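Local coordinates for protein myosin IE heavy chain (Dictyostelium discoideum, PDB 1LKX) that binds actin and hydrolyses ATP in an actin-activated cycle, acting as a single-headed myosin motor that may move membranes relative to actin, at residues F405-K409 with F566-N571; F624-Y630 with K674-R680; E216-T220 with A271-H275. One frame throughout, in Å; residues are numbered along the deposited sequence.

Interaction 1: residues F405-K409 with F566-N571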
ATOM      1  N   PHE A 405       3.578 -10.525   2.805  1.00 40.44           N
ATOM      2  CA  PHE A 405       5.027 -10.487   2.632  1.00 40.09           C
ATOM      3  C   PHE A 405       5.472  -9.035   2.534  1.00 40.82           C
ATOM      4  O   PHE A 405       6.490  -8.640   3.104  1.00 41.47           O
ATOM      5  CB  PHE A 405       5.449 -11.210   1.360  1.00 39.11           C
ATOM      6  CG  PHE A 405       6.835 -10.855   0.904  1.00 37.76           C
ATOM      7  CD1 PHE A 405       7.933 -11.070   1.738  1.00 37.04           C
ATOM      8  CD2 PHE A 405       7.044 -10.285  -0.346  1.00 37.62           C
ATOM      9  CE1 PHE A 405       9.220 -10.721   1.333  1.00 36.93           C
ATOM     10  CE2 PHE A 405       8.325  -9.929  -0.767  1.00 37.44           C
ATOM     11  CZ  PHE A 405       9.417 -10.148   0.076  1.00 37.35           C
ATOM     12  N   CYS A 406       4.706  -8.246   1.796  1.00 41.54           N
ATOM     13  CA  CYS A 406       5.005  -6.835   1.633  1.00 42.91           C
ATOM     14  C   CYS A 406       4.953  -6.102   2.974  1.00 42.77           C
ATOM     15  O   CYS A 406       5.752  -5.192   3.210  1.00 42.43           O
ATOM     16  CB  CYS A 406       4.013  -6.198   0.662  1.00 44.67           C
ATOM     17  SG  CYS A 406       4.018  -4.384   0.651  1.00 49.43           S
ATOM     18  N   ASN A 407       4.018  -6.485   3.850  1.00 42.22           N
ATOM     19  CA  ASN A 407       3.913  -5.838   5.162  1.00 41.39           C
ATOM     20  C   ASN A 407       5.047  -6.276   6.057  1.00 40.95           C
ATOM     21  O   ASN A 407       5.441  -5.549   6.970  1.00 40.75           O
ATOM     22  CB  ASN A 407       2.583  -6.143   5.846  1.00 40.84           C
ATOM     23  CG  ASN A 407       1.438  -5.339   5.264  1.00 42.71           C
ATOM     24  OD1 ASN A 407       0.638  -4.751   5.992  1.00 41.97           O
ATOM     25  ND2 ASN A 407       1.354  -5.311   3.940  1.00 44.53           N
ATOM     26  N   GLU A 408       5.567  -7.472   5.785  1.00 40.90           N
ATOM     27  CA  GLU A 408       6.688  -8.034   6.533  1.00 39.23           C
ATOM     28  C   GLU A 408       7.898  -7.176   6.232  1.00 38.87           C
ATOM     29  O   GLU A 408       8.610  -6.769   7.138  1.00 37.80           O
ATOM     30  CB  GLU A 408       6.976  -9.459   6.083  1.00 39.60           C
ATOM     31  CG  GLU A 408       6.037 -10.506   6.609  1.00 44.06           C
ATOM     32  CD  GLU A 408       6.290 -10.822   8.071  1.00 48.45           C
ATOM     33  OE1 GLU A 408       5.669 -11.777   8.599  1.00 49.94           O
ATOM     34  OE2 GLU A 408       7.109 -10.112   8.695  1.00 50.42           O
ATOM     35  N   LYS A 409       8.126  -6.904   4.948  1.00 38.80           N
ATOM     36  CA  LYS A 409       9.258  -6.082   4.535  1.00 39.92           C
ATOM     37  C   LYS A 409       9.182  -4.697   5.166  1.00 40.46           C
ATOM     38  O   LYS A 409      10.170  -4.175   5.685  1.00 41.00           O
ATOM     39  CB  LYS A 409       9.284  -5.928   3.022  1.00 39.53           C
ATOM     40  CG  LYS A 409       9.329  -7.225   2.289  1.00 43.38           C
ATOM     41  CD  LYS A 409      10.703  -7.868   2.366  1.00 45.73           C
ATOM     42  CE  LYS A 409      11.745  -7.064   1.607  1.00 45.52           C
ATOM     43  NZ  LYS A 409      12.927  -7.934   1.344  1.00 46.61           N
ATOM     44  N   PHE A 566       7.629  -9.343  -7.946  1.00 50.33           N
ATOM     45  CA  PHE A 566       7.128  -8.521  -6.856  1.00 48.38           C
ATOM     46  C   PHE A 566       8.243  -8.425  -5.828  1.00 48.20           C
ATOM     47  O   PHE A 566       8.393  -7.411  -5.142  1.00 47.83           O
ATOM     48  CB  PHE A 566       5.885  -9.160  -6.233  1.00 47.83           C
ATOM     49  CG  PHE A 566       5.272  -8.349  -5.128  1.00 47.49           C
ATOM     50  CD1 PHE A 566       4.832  -7.061  -5.359  1.00 47.20           C
ATOM     51  CD2 PHE A 566       5.143  -8.875  -3.850  1.00 48.77           C
ATOM     52  CE1 PHE A 566       4.274  -6.308  -4.333  1.00 49.76           C
ATOM     53  CE2 PHE A 566       4.586  -8.131  -2.815  1.00 48.62           C
ATOM     54  CZ  PHE A 566       4.152  -6.847  -3.054  1.00 49.52           C
ATOM     55  N   ARG A 567       9.037  -9.487  -5.733  1.00 48.22           N
ATOM     56  CA  ARG A 567      10.150  -9.507  -4.797  1.00 48.48           C
ATOM     57  C   ARG A 567      11.128  -8.396  -5.155  1.00 48.74           C
ATOM     58  O   ARG A 567      11.728  -7.798  -4.268  1.00 49.03           O
ATOM     59  CB  ARG A 567      10.852 -10.877  -4.812  1.00 48.39           C
ATOM     60  CG  ARG A 567      12.370 -10.806  -4.819  1.00 49.38           C
ATOM     61  CD  ARG A 567      13.048 -11.782  -3.865  1.00 49.58           C
ATOM     62  NE  ARG A 567      12.742 -13.192  -4.109  1.00 50.89           N
ATOM     63  CZ  ARG A 567      12.862 -13.818  -5.277  1.00 50.89           C
ATOM     64  NH1 ARG A 567      13.285 -13.164  -6.358  1.00 50.08           N
ATOM     65  NH2 ARG A 567      12.571 -15.115  -5.353  1.00 50.71           N
ATOM     66  N   ASN A 568      11.279  -8.112  -6.448  1.00 49.51           N
ATOM     67  CA  ASN A 568      12.195  -7.062  -6.895  1.00 50.31           C
ATOM     68  C   ASN A 568      11.634  -5.705  -6.588  1.00 50.27           C
ATOM     69  O   ASN A 568      12.328  -4.824  -6.083  1.00 50.02           O
ATOM     70  CB  ASN A 568      12.427  -7.122  -8.393  1.00 52.43           C
ATOM     71  CG  ASN A 568      13.016  -8.429  -8.835  1.00 54.73           C
ATOM     72  OD1 ASN A 568      13.902  -8.989  -8.172  1.00 54.93           O
ATOM     73  ND2 ASN A 568      12.543  -8.929  -9.976  1.00 55.31           N
ATOM     74  N   ALA A 569      10.362  -5.546  -6.929  1.00 50.95           N
ATOM     75  CA  ALA A 569       9.646  -4.306  -6.710  1.00 50.29           C
ATOM     76  C   ALA A 569       9.801  -3.886  -5.269  1.00 50.29           C
ATOM     77  O   ALA A 569      10.044  -2.711  -4.994  1.00 50.68           O
ATOM     78  CB  ALA A 569       8.183  -4.493  -7.040  1.00 49.99           C
ATOM     79  N   MET A 570       9.676  -4.852  -4.356  1.00 49.61           N
ATOM     80  CA  MET A 570       9.789  -4.576  -2.928  1.00 50.15           C
ATOM     81  C   MET A 570      11.191  -4.215  -2.470  1.00 48.70           C
ATOM     82  O   MET A 570      11.367  -3.313  -1.663  1.00 48.15           O
ATOM     83  CB  MET A 570       9.262  -5.760  -2.110  1.00 52.72           C
ATOM     84  CG  MET A 570       7.754  -6.017  -2.284  1.00 54.96           C
ATOM     85  SD  MET A 570       6.728  -4.522  -2.056  1.00 59.23           S
ATOM     86  CE  MET A 570       6.927  -4.259  -0.298  1.00 55.52           C
ATOM     87  N   ASN A 571      12.190  -4.912  -2.983  1.00 49.07           N
ATOM     88  CA  ASN A 571      13.566  -4.613  -2.609  1.00 49.48           C
ATOM     89  C   ASN A 571      13.995  -3.278  -3.207  1.00 48.33           C
ATOM     90  O   ASN A 571      14.825  -2.567  -2.637  1.00 47.94           O
ATOM     91  CB  ASN A 571      14.502  -5.719  -3.087  1.00 51.46           C
ATOM     92  CG  ASN A 571      14.183  -7.054  -2.457  1.00 53.21           C
ATOM     93  OD1 ASN A 571      13.865  -7.129  -1.268  1.00 53.92           O
ATOM     94  ND2 ASN A 571      14.282  -8.123  -3.245  1.00 55.04           N
TER
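Phe566 meets Phe405 and Cys406 with the rim of its ring. Its CE2 comes to the edge of the Phe405 ring, near the ring plane and 4.1 Å from Phe405 CD2, while the CB of Cys406 lies at the edge of Phe566, 3.8 Å from Phe566 CZ. The two phenylalanine side chains pass one another, headed opposite ways. With CG anti to the backbone N in Phe405 (chi1 162°), and likewise in Phe566, each ring is carried in between the two helices. Arg567 adds mainly its backbone, its CA lying 4.4 Å from Phe405 CE2. Met570 is the residue most covered by the facing helix. Its chain, bent at chi2 and chi3, brings CG to 4.2 Å from Phe405 CE2 and turns the CE methyl to 3.6 Å from Cys406 CB. The same CG also lies over one face of the Phe566 ring, toward its rim. Asn571 closes the row with a polar contact: Lys409 NZ donates to Asn571 OD1 at 2.9 Å, almost straight out from the carbonyl (166°). The lysine passes its CG over a face of the Phe405 ring. The short segments run roughly parallel, with axes 10.8 Å apart at a signed crossing of -23°. Helix 398-430 is the relay helix of the myosin motor, and Asn407 hydrogen-bonds the carbonyl of Tyr388, a vanadate-pocket residue that Phe566 also touches. Helix 562-577 leads toward strand 581-588 of the central sheet, while Lys409 touches helix 443-447 and Arg567 packs on helix 455-464.

Interaction 2: residues F624-Y630 with K674-R680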
ATOM      1  N   PHE A 624      18.502   9.456  23.677  1.00 76.23           N
ATOM      2  CA  PHE A 624      18.569  10.915  23.625  1.00 76.99           C
ATOM      3  C   PHE A 624      17.775  11.508  22.463  1.00 77.42           C
ATOM      4  O   PHE A 624      17.651  10.892  21.408  1.00 77.73           O
ATOM      5  CB  PHE A 624      20.026  11.374  23.518  1.00 76.91           C
ATOM      6  CG  PHE A 624      20.919  10.817  24.589  1.00 76.88           C
ATOM      7  CD1 PHE A 624      21.371   9.504  24.525  1.00 77.05           C
ATOM      8  CD2 PHE A 624      21.309  11.607  25.666  1.00 76.87           C
ATOM      9  CE1 PHE A 624      22.203   8.983  25.524  1.00 77.00           C
ATOM     10  CE2 PHE A 624      22.140  11.096  26.669  1.00 76.93           C
ATOM     11  CZ  PHE A 624      22.588   9.782  26.597  1.00 76.50           C
ATOM     12  N   ALA A 625      17.250  12.712  22.662  1.00 78.60           N
ATOM     13  CA  ALA A 625      16.468  13.396  21.637  1.00 79.26           C
ATOM     14  C   ALA A 625      17.215  13.394  20.323  1.00 80.16           C
ATOM     15  O   ALA A 625      16.949  12.568  19.461  1.00 80.95           O
ATOM     16  CB  ALA A 625      16.179  14.822  22.062  1.00 78.96           C
ATOM     17  N   GLY A 626      18.156  14.321  20.176  1.00 81.46           N
ATOM     18  CA  GLY A 626      18.926  14.397  18.947  1.00 83.44           C
ATOM     19  C   GLY A 626      20.400  14.075  19.135  1.00 84.85           C
ATOM     20  O   GLY A 626      20.968  14.332  20.200  1.00 85.13           O
ATOM     21  N   ARG A 627      21.014  13.504  18.097  1.00 86.08           N
ATOM     22  CA  ARG A 627      22.433  13.144  18.112  1.00 86.61           C
ATOM     23  C   ARG A 627      23.139  13.886  16.989  1.00 87.09           C
ATOM     24  O   ARG A 627      23.594  13.282  16.020  1.00 86.44           O
ATOM     25  CB  ARG A 627      22.624  11.631  17.927  1.00 86.73           C
ATOM     26  CG  ARG A 627      22.101  11.049  16.612  1.00 87.13           C
ATOM     27  CD  ARG A 627      20.587  11.156  16.511  1.00 87.26           C
ATOM     28  NE  ARG A 627      19.929  10.686  17.728  1.00 86.98           N
ATOM     29  CZ  ARG A 627      20.027   9.448  18.201  1.00 86.96           C
ATOM     30  NH1 ARG A 627      20.759   8.549  17.556  1.00 87.26           N
ATOM     31  NH2 ARG A 627      19.401   9.111  19.321  1.00 86.56           N
ATOM     32  N   ILE A 628      23.222  15.205  17.131  1.00 88.59           N
ATOM     33  CA  ILE A 628      23.854  16.047  16.124  1.00 90.44           C
ATOM     34  C   ILE A 628      25.347  15.752  16.016  1.00 91.78           C
ATOM     35  O   ILE A 628      26.079  15.787  17.004  1.00 91.40           O
ATOM     36  CB  ILE A 628      23.645  17.556  16.433  1.00 90.08           C
ATOM     37  CG1 ILE A 628      22.161  17.824  16.733  1.00 90.07           C
ATOM     38  CG2 ILE A 628      24.105  18.399  15.242  1.00 88.97           C
ATOM     39  CD1 ILE A 628      21.828  19.261  17.121  1.00 88.91           C
ATOM     40  N   GLU A 629      25.775  15.444  14.796  1.00 93.74           N
ATOM     41  CA  GLU A 629      27.166  15.132  14.492  1.00 95.28           C
ATOM     42  C   GLU A 629      28.044  16.250  15.047  1.00 96.85           C
ATOM     43  O   GLU A 629      27.545  17.334  15.350  1.00 97.44           O
ATOM     44  CB  GLU A 629      27.325  15.023  12.974  1.00 94.99           C
ATOM     45  CG  GLU A 629      26.208  14.214  12.305  1.00 93.81           C
ATOM     46  CD  GLU A 629      25.947  14.643  10.872  1.00 93.22           C
ATOM     47  OE1 GLU A 629      25.700  15.846  10.666  1.00 92.53           O
ATOM     48  OE2 GLU A 629      25.980  13.787   9.957  1.00 92.73           O
ATOM     49  N   TYR A 630      29.345  15.997  15.172  1.00 98.42           N
ATOM     50  CA  TYR A 630      30.269  16.998  15.708  1.00 99.52           C
ATOM     51  C   TYR A 630      30.533  18.217  14.827  1.00100.54           C
ATOM     52  O   TYR A 630      30.075  19.323  15.129  1.00100.16           O
ATOM     53  CB  TYR A 630      31.604  16.341  16.060  1.00 98.59           C
ATOM     54  CG  TYR A 630      31.692  15.881  17.496  1.00 97.92           C
ATOM     55  CD1 TYR A 630      32.547  14.844  17.858  1.00 97.54           C
ATOM     56  CD2 TYR A 630      30.918  16.477  18.496  1.00 96.66           C
ATOM     57  CE1 TYR A 630      32.628  14.401  19.167  1.00 96.97           C
ATOM     58  CE2 TYR A 630      30.996  16.041  19.812  1.00 96.51           C
ATOM     59  CZ  TYR A 630      31.851  15.000  20.138  1.00 96.88           C
ATOM     60  OH  TYR A 630      31.921  14.533  21.428  1.00 97.01           O
ATOM     61  N   LYS A 674      32.046   9.925  20.195  1.00 94.74           N
ATOM     62  CA  LYS A 674      33.296   9.896  19.444  1.00 93.97           C
ATOM     63  C   LYS A 674      33.277  10.844  18.240  1.00 93.98           C
ATOM     64  O   LYS A 674      34.326  11.317  17.796  1.00 94.06           O
ATOM     65  CB  LYS A 674      33.592   8.464  18.980  1.00 93.11           C
ATOM     66  CG  LYS A 674      33.775   7.482  20.128  1.00 91.66           C
ATOM     67  CD  LYS A 674      34.337   6.133  19.673  1.00 90.67           C
ATOM     68  CE  LYS A 674      33.293   5.288  18.969  1.00 89.27           C
ATOM     69  NZ  LYS A 674      33.763   3.892  18.757  1.00 89.01           N
ATOM     70  N   THR A 675      32.086  11.129  17.718  1.00 93.84           N
ATOM     71  CA  THR A 675      31.956  12.017  16.568  1.00 93.69           C
ATOM     72  C   THR A 675      30.648  12.808  16.543  1.00 93.08           C
ATOM     73  O   THR A 675      30.467  13.695  15.704  1.00 93.07           O
ATOM     74  CB  THR A 675      32.097  11.233  15.239  1.00 94.19           C
ATOM     75  OG1 THR A 675      31.449   9.958  15.354  1.00 94.39           O
ATOM     76  CG2 THR A 675      33.569  11.039  14.894  1.00 93.55           C
ATOM     77  N   LYS A 676      29.747  12.490  17.467  1.00 92.17           N
ATOM     78  CA  LYS A 676      28.460  13.174  17.559  1.00 91.04           C
ATOM     79  C   LYS A 676      28.179  13.587  19.005  1.00 90.47           C
ATOM     80  O   LYS A 676      28.750  13.023  19.944  1.00 90.93           O
ATOM     81  CB  LYS A 676      27.331  12.255  17.080  1.00 90.86           C
ATOM     82  CG  LYS A 676      27.298  11.959  15.589  1.00 90.86           C
ATOM     83  CD  LYS A 676      26.261  10.874  15.286  1.00 90.47           C
ATOM     84  CE  LYS A 676      26.042  10.661  13.788  1.00 90.32           C
ATOM     85  NZ  LYS A 676      25.199  11.721  13.162  1.00 89.28           N
ATOM     86  N   VAL A 677      27.303  14.575  19.173  1.00 88.83           N
ATOM     87  CA  VAL A 677      26.902  15.058  20.494  1.00 86.78           C
ATOM     88  C   VAL A 677      25.491  14.540  20.719  1.00 86.10           C
ATOM     89  O   VAL A 677      24.759  14.308  19.760  1.00 86.91           O
ATOM     90  CB  VAL A 677      26.853  16.600  20.556  1.00 86.13           C
ATOM     91  CG1 VAL A 677      26.353  17.057  21.913  1.00 85.58           C
ATOM     92  CG2 VAL A 677      28.213  17.172  20.289  1.00 86.04           C
ATOM     93  N   PHE A 678      25.102  14.355  21.974  1.00 84.68           N
ATOM     94  CA  PHE A 678      23.762  13.867  22.267  1.00 82.70           C
ATOM     95  C   PHE A 678      23.068  14.756  23.290  1.00 81.46           C
ATOM     96  O   PHE A 678      23.668  15.131  24.294  1.00 81.39           O
ATOM     97  CB  PHE A 678      23.838  12.424  22.763  1.00 82.61           C
ATOM     98  CG  PHE A 678      24.360  11.462  21.732  1.00 82.65           C
ATOM     99  CD1 PHE A 678      25.654  11.578  21.243  1.00 82.34           C
ATOM    100  CD2 PHE A 678      23.546  10.450  21.229  1.00 83.73           C
ATOM    101  CE1 PHE A 678      26.130  10.698  20.265  1.00 83.46           C
ATOM    102  CE2 PHE A 678      24.013   9.563  20.248  1.00 83.85           C
ATOM    103  CZ  PHE A 678      25.305   9.688  19.767  1.00 83.41           C
ATOM    104  N   ILE A 679      21.810  15.096  23.020  1.00 80.24           N
ATOM    105  CA  ILE A 679      21.023  15.955  23.908  1.00 79.25           C
ATOM    106  C   ILE A 679      19.689  15.287  24.266  1.00 79.22           C
ATOM    107  O   ILE A 679      18.709  15.406  23.535  1.00 79.18           O
ATOM    108  CB  ILE A 679      20.732  17.319  23.240  1.00 78.26           C
ATOM    109  CG1 ILE A 679      22.040  18.024  22.858  1.00 76.60           C
ATOM    110  CG2 ILE A 679      19.927  18.193  24.189  1.00 78.27           C
ATOM    111  CD1 ILE A 679      22.759  17.438  21.673  1.00 74.81           C
ATOM    112  N   ARG A 680      19.653  14.613  25.408  1.00 79.13           N
ATOM    113  CA  ARG A 680      18.472  13.884  25.850  1.00 80.03           C
ATOM    114  C   ARG A 680      17.087  14.425  25.533  1.00 81.45           C
ATOM    115  O   ARG A 680      16.343  13.803  24.783  1.00 81.34           O
ATOM    116  CB  ARG A 680      18.553  13.610  27.346  1.00 79.89           C
ATOM    117  CG  ARG A 680      17.407  12.754  27.851  1.00 80.32           C
ATOM    118  CD  ARG A 680      17.690  12.150  29.220  1.00 81.10           C
ATOM    119  NE  ARG A 680      18.827  11.224  29.223  1.00 81.10           N
ATOM    120  CZ  ARG A 680      20.095  11.580  29.410  1.00 81.03           C
ATOM    121  NH1 ARG A 680      20.413  12.850  29.611  1.00 81.00           N
ATOM    122  NH2 ARG A 680      21.050  10.660  29.415  1.00 81.27           N
TER
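Backbone hydrogen bonds join Phe624-Tyr630 to Lys674-Arg680 along much of their length. Val677 N gives a nearly linear bond to Ile628 O (2.8 Å), and Ile679 N bonds to Gly626 O at 3.0 Å; beyond them, Ala625 N donates to Arg680 O and Tyr630 N to Thr675 O. Opposite Ile679 the chain fits in an extra residue, Ala625 beside Gly626, as a classic beta bulge. Among the aromatic contacts, Phe678 turns its edge toward the face of Phe624 in an offset edge-to-face pair, centroids 5.8 Å apart and planes at 73°. Phe678 CB also sits over the Phe624 face, and Arg627 CB covers a face of Phe678, 3.7 Å from its centroid. The guanidinium of Arg680 is tilted 51° to the Phe624 ring, whose CD2 stands over its centre. The ring of Tyr630 has Lys676 N over one face, and its OH hydrogen-bonds Gly673 O and Lys653 NZ; a leucine here would lack the hydroxyl, and Gly673 O and Lys653 NZ would probably lose a shared partner. Among polar side chains, Arg627 bends back from a chi1 of 61°, which lets NH2 hydrogen-bond Phe624 O within its own segment while NH1 forms a salt bridge with Glu425. Glu429, on the same helix 398-430, accepts from Thr675 OG1. Strand 677-679, with strand 670-672 on one side and the irregular 624-630 bridged to the other, fits the small sheet of the myosin converter, against the relay helix.

Interaction 3: residues E216-T220 with A271-H275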
ATOM      1  N   GLU A 216     -25.164   1.611 -25.955  1.00 74.89           N
ATOM      2  CA  GLU A 216     -24.117   1.573 -26.970  1.00 73.18           C
ATOM      3  C   GLU A 216     -23.082   0.531 -26.568  1.00 70.28           C
ATOM      4  O   GLU A 216     -22.371  -0.012 -27.411  1.00 69.83           O
ATOM      5  CB  GLU A 216     -23.435   2.939 -27.087  1.00 76.09           C
ATOM      6  CG  GLU A 216     -24.349   4.076 -27.545  1.00 80.82           C
ATOM      7  CD  GLU A 216     -23.723   5.448 -27.318  1.00 84.17           C
ATOM      8  OE1 GLU A 216     -22.555   5.639 -27.735  1.00 86.13           O
ATOM      9  OE2 GLU A 216     -24.395   6.330 -26.725  1.00 85.10           O
ATOM     10  N   LEU A 217     -23.007   0.259 -25.269  1.00 67.56           N
ATOM     11  CA  LEU A 217     -22.059  -0.709 -24.728  1.00 64.41           C
ATOM     12  C   LEU A 217     -22.671  -2.090 -24.594  1.00 63.07           C
ATOM     13  O   LEU A 217     -21.965  -3.062 -24.367  1.00 63.06           O
ATOM     14  CB  LEU A 217     -21.561  -0.245 -23.359  1.00 62.94           C
ATOM     15  CG  LEU A 217     -20.607   0.947 -23.348  1.00 61.48           C
ATOM     16  CD1 LEU A 217     -20.463   1.453 -21.931  1.00 61.62           C
ATOM     17  CD2 LEU A 217     -19.260   0.545 -23.924  1.00 59.83           C
ATOM     18  N   GLY A 218     -23.985  -2.173 -24.732  1.00 62.01           N
ATOM     19  CA  GLY A 218     -24.650  -3.456 -24.615  1.00 61.09           C
ATOM     20  C   GLY A 218     -24.845  -3.815 -23.158  1.00 61.30           C
ATOM     21  O   GLY A 218     -25.081  -4.976 -22.813  1.00 60.79           O
ATOM     22  N   LEU A 219     -24.751  -2.805 -22.296  1.00 61.52           N
ATOM     23  CA  LEU A 219     -24.897  -3.000 -20.859  1.00 60.78           C
ATOM     24  C   LEU A 219     -26.270  -2.617 -20.359  1.00 61.25           C
ATOM     25  O   LEU A 219     -26.984  -1.841 -20.992  1.00 61.48           O
ATOM     26  CB  LEU A 219     -23.848  -2.184 -20.095  1.00 59.36           C
ATOM     27  CG  LEU A 219     -22.387  -2.604 -20.268  1.00 59.33           C
ATOM     28  CD1 LEU A 219     -21.498  -1.696 -19.461  1.00 58.66           C
ATOM     29  CD2 LEU A 219     -22.199  -4.042 -19.828  1.00 58.99           C
ATOM     30  N   THR A 220     -26.627  -3.184 -19.213  1.00 61.89           N
ATOM     31  CA  THR A 220     -27.893  -2.916 -18.555  1.00 62.25           C
ATOM     32  C   THR A 220     -27.537  -2.468 -17.154  1.00 62.80           C
ATOM     33  O   THR A 220     -26.738  -3.124 -16.484  1.00 63.39           O
ATOM     34  CB  THR A 220     -28.762  -4.179 -18.459  1.00 61.88           C
ATOM     35  OG1 THR A 220     -29.707  -4.031 -17.389  1.00 60.77           O
ATOM     36  CG2 THR A 220     -27.895  -5.398 -18.214  1.00 61.16           C
ATOM     37  N   ALA A 271     -16.754  -2.616 -20.090  1.00 41.66           N
ATOM     38  CA  ALA A 271     -17.957  -3.292 -20.581  1.00 41.56           C
ATOM     39  C   ALA A 271     -17.617  -4.653 -21.205  1.00 41.43           C
ATOM     40  O   ALA A 271     -18.385  -5.616 -21.094  1.00 40.24           O
ATOM     41  CB  ALA A 271     -18.662  -2.416 -21.593  1.00 41.12           C
ATOM     42  N   ALA A 272     -16.459  -4.718 -21.856  1.00 40.98           N
ATOM     43  CA  ALA A 272     -15.994  -5.945 -22.482  1.00 40.29           C
ATOM     44  C   ALA A 272     -15.742  -6.992 -21.409  1.00 40.88           C
ATOM     45  O   ALA A 272     -16.156  -8.146 -21.546  1.00 40.92           O
ATOM     46  CB  ALA A 272     -14.722  -5.680 -23.249  1.00 39.46           C
ATOM     47  N   ILE A 273     -15.063  -6.582 -20.337  1.00 40.98           N
ATOM     48  CA  ILE A 273     -14.756  -7.488 -19.237  1.00 41.12           C
ATOM     49  C   ILE A 273     -16.048  -8.011 -18.648  1.00 41.04           C
ATOM     50  O   ILE A 273     -16.151  -9.180 -18.292  1.00 40.75           O
ATOM     51  CB  ILE A 273     -13.932  -6.779 -18.140  1.00 40.93           C
ATOM     52  CG1 ILE A 273     -12.551  -6.422 -18.704  1.00 41.18           C
ATOM     53  CG2 ILE A 273     -13.795  -7.673 -16.921  1.00 39.20           C
ATOM     54  CD1 ILE A 273     -11.751  -5.495 -17.835  1.00 40.35           C
ATOM     55  N   LEU A 274     -17.043  -7.139 -18.562  1.00 42.36           N
ATOM     56  CA  LEU A 274     -18.335  -7.536 -18.028  1.00 43.44           C
ATOM     57  C   LEU A 274     -19.021  -8.546 -18.937  1.00 44.84           C
ATOM     58  O   LEU A 274     -19.631  -9.504 -18.460  1.00 46.00           O
ATOM     59  CB  LEU A 274     -19.234  -6.321 -17.844  1.00 42.66           C
ATOM     60  CG  LEU A 274     -18.913  -5.412 -16.671  1.00 40.75           C
ATOM     61  CD1 LEU A 274     -20.032  -4.396 -16.502  1.00 40.76           C
ATOM     62  CD2 LEU A 274     -18.769  -6.249 -15.429  1.00 40.52           C
ATOM     63  N   HIS A 275     -18.929  -8.335 -20.247  1.00 45.15           N
ATOM     64  CA  HIS A 275     -19.538  -9.262 -21.183  1.00 45.35           C
ATOM     65  C   HIS A 275     -18.767 -10.572 -21.181  1.00 45.77           C
ATOM     66  O   HIS A 275     -19.365 -11.639 -21.126  1.00 46.94           O
ATOM     67  CB  HIS A 275     -19.579  -8.649 -22.581  1.00 45.65           C
ATOM     68  CG  HIS A 275     -20.663  -7.630 -22.751  1.00 47.03           C
ATOM     69  ND1 HIS A 275     -20.511  -6.497 -23.523  1.00 47.32           N
ATOM     70  CD2 HIS A 275     -21.916  -7.570 -22.240  1.00 46.78           C
ATOM     71  CE1 HIS A 275     -21.622  -5.783 -23.475  1.00 46.92           C
ATOM     72  NE2 HIS A 275     -22.490  -6.412 -22.704  1.00 46.03           N
TER
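The carbonyl oxygen of Gly218 accepts a hydrogen bond from His275 NE2 at 3.0 Å, with an N-H...O angle of 154°. The oxygen lies close to the plane of the imidazole, so the ring meets it edge-on, yet the donor stands well above the plane of the Gly218 carbonyl instead of approaching along a lone pair. His275 holds CG anti to its own carbonyl carbon (chi1 -77°), which carries the ring from helix 260-276 across to the end of helix 211-217. The bond gives the buried ring nitrogen a backbone partner. Beside it the contact is apolar. The methyl of Ala271, one turn earlier on the same face, is met by the leucines on either side of Gly218: Leu217 CD2 at 3.8 Å and Leu219 CD1 at 3.6 Å from Ala271 CB. The other branch of Leu219, CD2, lies 4.0 Å from Leu274 CD1, where the two side chains stand roughly perpendicular, and 3.7 Å from His275 NE2, beside the polar bond. Phe202 and Leu206 of helix 200-206 extend this apolar cluster from Leu274, and Ala304 and Ala305 of helix 299-309 touch His275. Gly218 takes a positive phi (81°), with bonds returning to the final turn of the helix; a side chain there would press on the preceding carbonyl and on the His275 ring. This is a Schellman motif, closing helix 211-217 against helix 260-276 in the helical upper 50 kDa part of the myosin head.

How the interactions relate
Along the chain interaction 3 closes first, then interaction 1, then interaction 2, all within one myosin motor domain. Interaction 1 lies nearest the middle, its centre 33 Å from that of interaction 2 and 36 Å from that of interaction 3; the outer two are 64 Å apart, on opposite sides of the chain's centre. Helix 398-430 links two of them: it carries 405-409 near the nucleotide site, with Cys406 about 10 Å from the vanadate between side chain and ion, and its later residues Glu425 and Glu429 meet interaction 2. This is consistent with the relay helix passing changes at the active site to the converter. Interaction 3 joins helices 211-217 and 260-276, away from that site.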